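Local structure of Glucanase/chitosanase (Paenibacillus fukuinensis, 4ZY9) at residues T16-A27 and W39-I50; T85-Y93 and I105-R116. The protein is a chitosan-binding CBM32 module, a beta-sandwich cut from a longer enzyme that probably hydrolyses chitosan and glucan chains. The protein carries 1 engineered substitution. All coordinates share one frame; numbering follows the deposited sequence. Where two conformers were deposited one is given.

Interaction 1: residues T16-A27 and W39-I50; sequences TASSIEGAGFEA and WASAEGVDPQWI
Trp39 meets residues 17-27 along nearly the whole of its side chain, at one end of a CBM32 beta-sandwich of the galactose-binding-like fold. Its CG stands anti to the backbone N (chi1 167°), which carries the indole over toward the 16-27 chain. Starting at the root, CB lies 3.6 Å from Glu26 O. CG is flanked by Ala27 CA and Phe25 O, and CD1 comes still closer to that carbonyl, 3.2 Å from Phe25 O. At the tip of the pyrrole edge, NE1 donates to Ser19 O at 3.0 Å; the acceptor lies in the indole plane and the N-H lies in the carbonyl plane, a geometry that helps hold the ring's rotation. Ile20 CG2 touches the same edge, while CE2 and CZ2 border Ala17 CB. Ile50 CD1 packs on one indole face, toward its rim, and also reaches Ala27 CB; Leu130 and Met117, the engineered residue (naturally a valine), add to this packing from other strands.

Strand pairing is brief: Ala17 and Ile50 form one antiparallel non-hydrogen-bonded pair. Beyond it, Ser18 N donates to Trp49 O and Ser18 OG accepts Trp49 N. Ser18 CB sits over the five-membered ring of Trp49, 3.6 Å from its centroid and 12° off the normal, a CH-pi contact. The loop through Glu21 and Phe25 is tied to strand 39-40 by hydrogen bonds, Glu21 N to Ala40 O and Ala40 N to Phe25 O, while one water donates to both Glu21 OE2 and Ser41 O. Ser19 OG accepts Ala42 N at 2.8 Å.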
loop_
_atom_site.group_PDB
_atom_site.type_symbol
_atom_site.label_atom_id
_atom_site.label_comp_id
_atom_site.label_asym_id
_atom_site.label_seq_id
_atom_site.Cartn_x
_atom_site.Cartn_y
_atom_site.Cartn_z
ATOM N N THR A 16 6.366 -2.884 -5.469
ATOM C CA THR A 16 7.097 -1.781 -6.089
ATOM C C THR A 16 6.833 -0.542 -5.318
ATOM O O THR A 16 5.622 -0.288 -5.093
ATOM C CB THR A 16 6.649 -1.667 -7.554
ATOM O OG1 THR A 16 6.852 -2.951 -8.195
ATOM C CG2 THR A 16 7.421 -0.651 -8.258
ATOM N N ALA A 17 7.772 0.291 -5.051
ATOM C CA ALA A 17 7.566 1.565 -4.344
ATOM C C ALA A 17 8.190 2.705 -5.027
ATOM O O ALA A 17 9.183 2.511 -5.828
ATOM C CB ALA A 17 8.049 1.515 -2.895
ATOM N N SER A 18 7.828 3.882 -4.758
ATOM C CA SER A 18 8.453 5.043 -5.300
ATOM C C SER A 18 9.892 5.198 -4.771
ATOM O O SER A 18 10.761 5.693 -5.547
ATOM C CB SER A 18 7.705 6.302 -4.790
ATOM O OG SER A 18 7.452 6.220 -3.412
ATOM N N SER A 19 10.238 4.794 -3.594
ATOM C CA SER A 19 11.582 4.888 -3.041
ATOM C C SER A 19 11.645 3.933 -1.858
ATOM O O SER A 19 10.547 3.507 -1.304
ATOM C CB SER A 19 11.963 6.263 -2.603
ATOM O OG SER A 19 11.207 6.682 -1.509
ATOM N N ILE A 20 12.850 3.667 -1.381
ATOM C CA ILE A 20 13.050 2.953 -0.165
ATOM C C ILE A 20 14.097 3.694 0.654
ATOM O O ILE A 20 14.978 4.410 0.083
ATOM C CB ILE A 20 13.470 1.455 -0.334
ATOM C CG1 ILE A 20 14.873 1.340 -0.967
ATOM C CG2 ILE A 20 12.375 0.703 -1.121
ATOM C CD1 ILE A 20 15.277 -0.082 -0.982
ATOM N N GLU A 21 14.077 3.566 1.935
ATOM C CA GLU A 21 14.997 4.226 2.817
ATOM C C GLU A 21 16.392 3.659 2.613
ATOM O O GLU A 21 17.376 4.503 2.687
ATOM C CB GLU A 21 14.570 4.063 4.282
ATOM C CG GLU A 21 15.359 4.947 5.252
ATOM C CD GLU A 21 15.039 4.549 6.670
ATOM O OE1 GLU A 21 15.875 3.984 7.444
ATOM O OE2 GLU A 21 13.918 4.774 7.068
ATOM N N GLY A 22 16.532 2.384 2.387
ATOM C CA GLY A 22 17.839 1.666 2.244
ATOM C C GLY A 22 17.530 0.211 2.230
ATOM O O GLY A 22 16.382 -0.217 2.419
ATOM N N ALA A 23 18.587 -0.592 2.147
ATOM C CA ALA A 23 18.502 -1.985 2.343
ATOM C C ALA A 23 17.878 -2.378 3.645
ATOM O O ALA A 23 18.217 -1.844 4.679
ATOM C CB ALA A 23 19.882 -2.638 2.190
ATOM N N GLY A 24 16.974 -3.294 3.562
ATOM C CA GLY A 24 16.255 -3.751 4.645
ATOM C C GLY A 24 14.834 -3.125 4.760
ATOM O O GLY A 24 14.014 -3.644 5.575
ATOM N N PHE A 25 14.517 -2.185 3.898
ATOM C CA PHE A 25 13.210 -1.443 3.905
ATOM C C PHE A 25 12.557 -1.527 2.571
ATOM O O PHE A 25 11.763 -0.639 2.198
ATOM C CB PHE A 25 13.487 -0.010 4.323
ATOM C CG PHE A 25 13.962 0.075 5.756
ATOM C CD1 PHE A 25 13.082 -0.232 6.781
ATOM C CD2 PHE A 25 15.279 0.405 6.102
ATOM C CE1 PHE A 25 13.481 -0.181 8.126
ATOM C CE2 PHE A 25 15.634 0.522 7.435
ATOM C CZ PHE A 25 14.758 0.259 8.426
ATOM N N GLU A 26 12.836 -2.595 1.859
ATOM C CA GLU A 26 12.291 -2.824 0.526
ATOM C C GLU A 26 10.747 -2.892 0.551
ATOM O O GLU A 26 10.119 -3.257 1.567
ATOM C CB GLU A 26 12.812 -4.136 -0.062
ATOM C CG GLU A 26 14.318 -4.179 -0.339
ATOM C CD GLU A 26 15.152 -4.406 0.932
ATOM O OE1 GLU A 26 14.638 -4.807 1.971
ATOM O OE2 GLU A 26 16.425 -4.158 0.862
ATOM N N ALA A 27 10.165 -2.570 -0.570
ATOM C CA ALA A 27 8.680 -2.621 -0.710
ATOM C C ALA A 27 8.145 -3.988 -0.332
ATOM O O ALA A 27 7.094 -4.068 0.317
ATOM C CB ALA A 27 8.318 -2.268 -2.137
ATOM N N TRP A 39 8.341 -1.908 4.843
ATOM C CA TRP A 39 8.776 -0.927 3.849
ATOM C C TRP A 39 8.920 0.407 4.540
ATOM O O TRP A 39 8.065 0.790 5.360
ATOM C CB TRP A 39 7.715 -0.811 2.751
ATOM C CG TRP A 39 7.910 0.351 1.883
ATOM C CD1 TRP A 39 9.027 0.564 0.998
ATOM C CD2 TRP A 39 7.059 1.490 1.715
ATOM N NE1 TRP A 39 8.857 1.747 0.368
ATOM C CE2 TRP A 39 7.671 2.355 0.746
ATOM C CE3 TRP A 39 5.829 1.897 2.266
ATOM C CZ2 TRP A 39 7.077 3.507 0.269
ATOM C CZ3 TRP A 39 5.277 3.045 1.850
ATOM C CH2 TRP A 39 5.882 3.856 0.859
ATOM N N ALA A 40 9.927 1.167 4.152
ATOM C CA ALA A 40 10.013 2.606 4.552
ATOM C C ALA A 40 10.513 3.332 3.303
ATOM O O ALA A 40 11.501 2.860 2.664
ATOM C CB ALA A 40 10.971 2.793 5.713
ATOM N N SER A 41 9.912 4.438 2.977
ATOM C CA SER A 41 10.316 5.242 1.805
ATOM C C SER A 41 11.506 6.103 2.175
ATOM O O SER A 41 11.899 6.251 3.334
ATOM C CB SER A 41 9.113 6.204 1.459
ATOM O OG SER A 41 8.943 7.236 2.348
ATOM N N ALA A 42 12.036 6.807 1.152
ATOM C CA ALA A 42 12.898 7.919 1.470
ATOM C C ALA A 42 12.213 8.910 2.314
ATOM O O ALA A 42 10.987 9.048 2.206
ATOM C CB ALA A 42 13.403 8.584 0.186
ATOM N N GLU A 43 12.923 9.661 3.138
ATOM C CA GLU A 43 12.328 10.580 4.035
ATOM C C GLU A 43 12.310 12.011 3.481
ATOM O O GLU A 43 13.200 12.404 2.666
ATOM C CB GLU A 43 13.069 10.586 5.377
ATOM C CG GLU A 43 13.285 9.206 6.035
ATOM C CD GLU A 43 14.114 9.213 7.363
ATOM O OE1 GLU A 43 15.318 9.514 7.169
ATOM O OE2 GLU A 43 13.645 8.952 8.563
ATOM N N GLY A 44 11.411 12.807 3.977
ATOM C CA GLY A 44 11.395 14.235 3.660
ATOM C C GLY A 44 10.761 14.665 2.356
ATOM O O GLY A 44 10.856 15.856 2.000
ATOM N N VAL A 45 10.108 13.794 1.619
ATOM C CA VAL A 45 9.686 14.068 0.289
ATOM C C VAL A 45 8.338 13.464 0.015
ATOM O O VAL A 45 8.073 12.256 0.249
ATOM C CB VAL A 45 10.634 13.446 -0.745
ATOM C CG1 VAL A 45 10.150 13.532 -2.162
ATOM C CG2 VAL A 45 12.053 13.974 -0.699
ATOM N N ASP A 46 7.410 14.313 -0.452
ATOM C CA ASP A 46 6.071 13.911 -0.871
ATOM C C ASP A 46 5.943 13.981 -2.351
ATOM O O ASP A 46 6.577 14.925 -2.966
ATOM C CB ASP A 46 5.040 14.865 -0.230
ATOM C CG ASP A 46 5.134 14.839 1.272
ATOM O OD1 ASP A 46 5.071 13.725 1.864
ATOM O OD2 ASP A 46 5.309 15.893 1.889
ATOM N N PRO A 47 5.195 13.164 -3.030
ATOM C CA PRO A 47 4.478 12.003 -2.470
ATOM C C PRO A 47 5.364 10.797 -2.402
ATOM O O PRO A 47 6.512 10.781 -2.861
ATOM C CB PRO A 47 3.362 11.765 -3.519
ATOM C CG PRO A 47 4.093 12.059 -4.869
ATOM C CD PRO A 47 5.014 13.238 -4.505
ATOM N N GLN A 48 4.887 9.723 -1.817
ATOM C CA GLN A 48 5.451 8.392 -1.912
ATOM C C GLN A 48 4.392 7.385 -2.137
ATOM O O GLN A 48 3.223 7.633 -1.807
ATOM C CB GLN A 48 6.277 8.008 -0.679
ATOM C CG GLN A 48 7.369 8.982 -0.370
ATOM C CD GLN A 48 8.561 9.011 -1.335
ATOM O OE1 GLN A 48 9.333 10.043 -1.323
ATOM N NE2 GLN A 48 8.841 7.965 -1.997
ATOM N N TRP A 49 4.678 6.242 -2.629
ATOM C CA TRP A 49 3.657 5.184 -2.967
ATOM C C TRP A 49 4.242 3.836 -2.911
ATOM O O TRP A 49 5.489 3.663 -3.076
ATOM C CB TRP A 49 2.936 5.523 -4.295
ATOM C CG TRP A 49 3.831 5.657 -5.487
ATOM C CD1 TRP A 49 4.230 6.841 -6.050
ATOM C CD2 TRP A 49 4.503 4.622 -6.200
ATOM N NE1 TRP A 49 5.059 6.631 -7.084
ATOM C CE2 TRP A 49 5.246 5.291 -7.271
ATOM C CE3 TRP A 49 4.507 3.267 -6.134
ATOM C CZ2 TRP A 49 6.046 4.581 -8.179
ATOM C CZ3 TRP A 49 5.396 2.554 -7.054
ATOM C CH2 TRP A 49 6.089 3.220 -8.036
ATOM N N ILE A 50 3.389 2.827 -2.782
ATOM C CA ILE A 50 3.763 1.462 -2.857
ATOM C C ILE A 50 2.640 0.700 -3.474
ATOM O O ILE A 50 1.462 0.947 -3.096
ATOM C CB ILE A 50 4.152 0.906 -1.462
ATOM C CG1 ILE A 50 4.583 -0.571 -1.536
ATOM C CG2 ILE A 50 3.046 1.120 -0.426
ATOM C CD1 ILE A 50 5.327 -0.982 -0.326
HETATM O O HOH W 1 11.852 6.215 6.111
#

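Interaction 2: residues T85-Y93 and I105-R116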
loop_
_atom_site.group_PDB
_atom_site.type_symbol
_atom_site.label_atom_id
_atom_site.label_comp_id
_atom_site.label_asym_id
_atom_site.label_seq_id
_atom_site.Cartn_x
_atom_site.Cartn_y
_atom_site.Cartn_z
ATOM N N THR A 85 2.957 -2.653 -16.809
ATOM C CA THR A 85 3.241 -1.684 -15.751
ATOM C C THR A 85 2.001 -0.808 -15.547
ATOM O O THR A 85 1.498 -0.255 -16.500
ATOM C CB THR A 85 4.443 -0.829 -16.189
ATOM O OG1 THR A 85 5.551 -1.723 -16.384
ATOM C CG2 THR A 85 4.744 0.237 -15.117
ATOM N N PRO A 86 1.512 -0.640 -14.318
ATOM C CA PRO A 86 0.230 0.076 -14.207
ATOM C C PRO A 86 0.353 1.551 -14.350
ATOM O O PRO A 86 1.188 2.176 -13.683
ATOM C CB PRO A 86 -0.226 -0.271 -12.750
ATOM C CG PRO A 86 1.099 -0.588 -12.048
ATOM C CD PRO A 86 1.930 -1.265 -13.066
ATOM N N THR A 87 -0.468 2.105 -15.224
ATOM C CA THR A 87 -0.542 3.531 -15.477
ATOM C C THR A 87 -2.000 4.076 -15.337
ATOM O O THR A 87 -2.176 5.314 -15.118
ATOM C CB THR A 87 0.015 3.911 -16.895
ATOM O OG1 THR A 87 -0.842 3.363 -17.829
ATOM C CG2 THR A 87 1.426 3.442 -17.136
ATOM N N ASN A 88 -2.987 3.200 -15.466
ATOM C CA ASN A 88 -4.382 3.609 -15.349
ATOM C C ASN A 88 -4.861 3.115 -13.968
ATOM O O ASN A 88 -4.995 1.921 -13.740
ATOM C CB ASN A 88 -5.201 2.971 -16.444
ATOM C CG ASN A 88 -4.714 3.279 -17.805
ATOM O OD1 ASN A 88 -4.370 2.350 -18.593
ATOM N ND2 ASN A 88 -4.825 4.590 -18.143
ATOM N N TRP A 89 -5.103 4.095 -13.115
ATOM C CA TRP A 89 -5.413 3.918 -11.679
ATOM C C TRP A 89 -6.787 4.519 -11.408
ATOM O O TRP A 89 -7.115 5.608 -11.919
ATOM C CB TRP A 89 -4.436 4.587 -10.735
ATOM C CG TRP A 89 -3.034 4.052 -10.762
ATOM C CD1 TRP A 89 -1.963 4.607 -11.397
ATOM C CD2 TRP A 89 -2.542 2.872 -10.132
ATOM N NE1 TRP A 89 -0.842 3.859 -11.195
ATOM C CE2 TRP A 89 -1.127 2.771 -10.441
ATOM C CE3 TRP A 89 -3.152 1.860 -9.337
ATOM C CZ2 TRP A 89 -0.337 1.785 -9.969
ATOM C CZ3 TRP A 89 -2.346 0.860 -8.924
ATOM C CH2 TRP A 89 -0.923 0.756 -9.282
ATOM N N THR A 90 -7.618 3.815 -10.638
ATOM C CA THR A 90 -8.863 4.339 -10.094
ATOM C C THR A 90 -8.741 4.403 -8.593
ATOM O O THR A 90 -8.397 3.392 -7.917
ATOM C CB THR A 90 -10.025 3.441 -10.458
ATOM O OG1 THR A 90 -10.200 3.430 -11.904
ATOM C CG2 THR A 90 -11.289 3.990 -9.917
ATOM N N THR A 91 -8.999 5.582 -8.021
ATOM C CA THR A 91 -9.072 5.737 -6.596
ATOM C C THR A 91 -10.286 5.142 -5.992
ATOM O O THR A 91 -11.394 5.393 -6.529
ATOM C CB THR A 91 -8.940 7.244 -6.230
ATOM O OG1 THR A 91 -7.659 7.616 -6.753
ATOM C CG2 THR A 91 -9.145 7.501 -4.787
ATOM N N VAL A 92 -10.138 4.325 -4.998
ATOM C CA VAL A 92 -11.279 3.715 -4.249
ATOM C C VAL A 92 -11.434 4.241 -2.873
ATOM O O VAL A 92 -12.528 3.963 -2.271
ATOM C CB VAL A 92 -11.156 2.192 -4.311
ATOM C CG1 VAL A 92 -11.163 1.728 -5.717
ATOM C CG2 VAL A 92 -9.973 1.696 -3.505
ATOM N N TYR A 93 -10.489 4.997 -2.373
ATOM C CA TYR A 93 -10.578 5.512 -1.039
ATOM C C TYR A 93 -9.681 6.746 -0.951
ATOM O O TYR A 93 -8.511 6.628 -1.504
ATOM C CB TYR A 93 -10.142 4.536 0.054
ATOM C CG TYR A 93 -10.066 5.090 1.440
ATOM C CD1 TYR A 93 -11.264 5.266 2.160
ATOM C CD2 TYR A 93 -8.929 5.441 2.021
ATOM C CE1 TYR A 93 -11.236 5.764 3.423
ATOM C CE2 TYR A 93 -8.857 5.933 3.325
ATOM C CZ TYR A 93 -10.058 6.094 4.022
ATOM O OH TYR A 93 -10.012 6.597 5.331
ATOM N N ILE A 105 -9.960 -0.666 5.232
ATOM C CA ILE A 105 -10.860 -0.008 4.320
ATOM C C ILE A 105 -11.514 -0.970 3.422
ATOM O O ILE A 105 -10.858 -1.773 2.790
ATOM C CB ILE A 105 -10.104 1.037 3.446
ATOM C CG1 ILE A 105 -9.263 2.006 4.292
ATOM C CG2 ILE A 105 -11.036 1.744 2.480
ATOM C CD1 ILE A 105 -7.837 2.150 3.838
ATOM N N THR A 106 -12.866 -0.920 3.354
ATOM C CA THR A 106 -13.660 -1.741 2.462
ATOM C C THR A 106 -14.348 -0.849 1.376
ATOM O O THR A 106 -14.761 0.282 1.736
ATOM C CB THR A 106 -14.663 -2.562 3.297
ATOM O OG1 THR A 106 -13.946 -3.570 4.014
ATOM C CG2 THR A 106 -15.616 -3.302 2.404
ATOM N N PHE A 107 -14.402 -1.317 0.190
ATOM C CA PHE A 107 -14.945 -0.568 -0.954
ATOM C C PHE A 107 -15.742 -1.497 -1.840
ATOM O O PHE A 107 -15.680 -2.697 -1.705
ATOM C CB PHE A 107 -13.849 0.199 -1.712
ATOM C CG PHE A 107 -12.571 -0.570 -1.940
ATOM C CD1 PHE A 107 -11.585 -0.574 -1.036
ATOM C CD2 PHE A 107 -12.487 -1.328 -3.043
ATOM C CE1 PHE A 107 -10.448 -1.301 -1.301
ATOM C CE2 PHE A 107 -11.339 -2.058 -3.301
ATOM C CZ PHE A 107 -10.356 -2.077 -2.372
ATOM N N THR A 108 -16.511 -0.950 -2.757
ATOM C CA THR A 108 -17.252 -1.779 -3.681
ATOM C C THR A 108 -16.311 -2.581 -4.540
ATOM O O THR A 108 -15.230 -2.036 -5.003
ATOM C CB THR A 108 -18.191 -0.970 -4.572
ATOM O OG1 THR A 108 -17.547 0.083 -5.170
ATOM C CG2 THR A 108 -19.403 -0.479 -3.676
ATOM N N ALA A 109 -16.608 -3.789 -4.831
ATOM C CA ALA A 109 -15.623 -4.670 -5.417
ATOM C C ALA A 109 -15.158 -4.237 -6.811
ATOM O O ALA A 109 -15.917 -3.676 -7.675
ATOM C CB ALA A 109 -16.200 -6.042 -5.612
ATOM N N ARG A 110 -13.890 -4.419 -7.054
ATOM C CA ARG A 110 -13.218 -4.107 -8.349
ATOM C C ARG A 110 -12.412 -5.275 -8.759
ATOM O O ARG A 110 -12.074 -6.163 -7.947
ATOM C CB ARG A 110 -12.406 -2.835 -8.146
ATOM C CG ARG A 110 -13.322 -1.648 -8.454
ATOM C CD ARG A 110 -12.630 -0.396 -8.360
ATOM N NE ARG A 110 -13.576 0.671 -8.091
ATOM C CZ ARG A 110 -14.095 1.458 -8.990
ATOM N NH1 ARG A 110 -13.684 1.382 -10.232
ATOM N NH2 ARG A 110 -14.990 2.372 -8.624
ATOM N N THR A 111 -12.057 -5.356 -10.040
ATOM C CA THR A 111 -11.077 -6.325 -10.509
ATOM C C THR A 111 -9.751 -5.554 -10.673
ATOM O O THR A 111 -9.703 -4.490 -11.290
ATOM C CB THR A 111 -11.403 -6.947 -11.869
ATOM O OG1 THR A 111 -12.709 -7.547 -11.701
ATOM C CG2 THR A 111 -10.333 -7.853 -12.301
ATOM N N ALA A 112 -8.719 -6.076 -10.031
ATOM C CA ALA A 112 -7.386 -5.413 -10.076
ATOM C C ALA A 112 -6.295 -6.429 -10.122
ATOM O O ALA A 112 -6.382 -7.492 -9.532
ATOM C CB ALA A 112 -7.215 -4.551 -8.810
ATOM N N LYS A 113 -5.265 -6.080 -10.867
ATOM C CA LYS A 113 -3.984 -6.763 -10.807
ATOM C C LYS A 113 -3.055 -6.029 -9.860
ATOM O O LYS A 113 -2.150 -6.670 -9.254
ATOM C CB LYS A 113 -3.372 -6.896 -12.192
ATOM C CG LYS A 113 -2.065 -7.657 -12.202
ATOM C CD LYS A 113 -1.532 -7.882 -13.593
ATOM C CE LYS A 113 -0.189 -8.542 -13.552
ATOM N NZ LYS A 113 0.398 -8.730 -14.903
ATOM N N TYR A 114 -3.182 -4.742 -9.716
ATOM C CA TYR A 114 -2.321 -3.931 -8.865
ATOM C C TYR A 114 -3.089 -3.097 -7.879
ATOM O O TYR A 114 -4.140 -2.541 -8.266
ATOM C CB TYR A 114 -1.413 -3.006 -9.692
ATOM C CG TYR A 114 -0.635 -3.655 -10.785
ATOM C CD1 TYR A 114 0.580 -4.262 -10.565
ATOM C CD2 TYR A 114 -1.162 -3.747 -12.070
ATOM C CE1 TYR A 114 1.337 -4.855 -11.589
ATOM C CE2 TYR A 114 -0.422 -4.381 -13.125
ATOM C CZ TYR A 114 0.788 -4.857 -12.841
ATOM O OH TYR A 114 1.481 -5.521 -13.869
ATOM N N VAL A 115 -2.595 -2.978 -6.657
ATOM C CA VAL A 115 -3.281 -2.202 -5.628
ATOM C C VAL A 115 -2.227 -1.277 -5.000
ATOM O O VAL A 115 -1.138 -1.800 -4.621
ATOM C CB VAL A 115 -3.923 -3.120 -4.567
ATOM C CG1 VAL A 115 -4.641 -2.264 -3.517
ATOM C CG2 VAL A 115 -4.848 -4.079 -5.230
ATOM N N ARG A 116 -2.477 0.005 -4.952
ATOM C CA ARG A 116 -1.533 1.001 -4.546
ATOM C C ARG A 116 -2.008 1.812 -3.359
ATOM O O ARG A 116 -3.181 2.206 -3.325
ATOM C CB ARG A 116 -1.276 1.979 -5.698
ATOM C CG ARG A 116 -0.157 2.996 -5.484
ATOM C CD ARG A 116 0.462 3.635 -6.725
ATOM N NE ARG A 116 -0.454 4.586 -7.359
ATOM C CZ ARG A 116 -0.052 5.590 -8.172
ATOM N NH1 ARG A 116 1.226 5.685 -8.483
ATOM N NH2 ARG A 116 -0.923 6.437 -8.613
#
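Trp89 and Arg116 meet flat on flat: the guanidinium lies over the indole with the two planes only 5° apart, and Arg116 CZ is 3.8 Å from the centroid of the five-membered ring, a cation-pi stack. The arginine follows the ring along its length. Its CB rests over the six-membered ring, CD is near CZ2, NE is 3.6 Å from Trp89 CE2, and NH2 reaches CD1. A bend at chi3 (72°) lays the terminal group down on the indole. Arg116 NH2 is also hydrogen-bonded to Gln78 OE1, a second hold on its orientation, and Trp49 makes another cation-pi contact with this residue. On the opposite indole face sits Pro86 CB. With an alanine here in place of Trp89, the Arg116 guanidinium would probably lose this stacking surface and a gap would open toward Pro86.

These contacts bridge strand 114-122 of one sheet of the beta-sandwich and the chain leading into its edge strand 90-95, while strands 102-107 and 109-112 belong to the other sheet. Val92 meets that second sheet: CG2 sits over the face of the Phe107 ring, a CH-pi contact, 3.6 Å from its centroid and 7° off the normal. Val92 and Tyr93 both face Ile77, a classic beta bulge.

Pro86 CD lies over the face of the Tyr114 ring, 3.8 Å from its centroid, a CH-pi contact, and Tyr114 OH is hydrogen-bonded to Ser83 O. Further along, Ile105 CG1 lies over the centre of the Tyr93 ring, a CH-pi contact, with Ile105 CG2 3.5 Å from Tyr93 CD1.

How the interactions relate
Interaction 1 closes before interaction 2 opens along the chain, and their centres lie about 20 Å apart on opposite sides of the chain's centre. Both reach the same five-stranded antiparallel sheet, in which strands 48-54 and 114-122 are neighbours; strands 14-17 and 90-95 are its two outer strands, so the contacts involve both edges. Each also draws in the second sheet, through strand 39-40 in interaction 1 and strands 102-107 and 109-112 in interaction 2. They touch directly where Ile50 O lies 3.5 Å from Arg116 CG. Trp49 and Arg116, also in cation-pi contact, thus link the two regions across one face of the module's shared sheet.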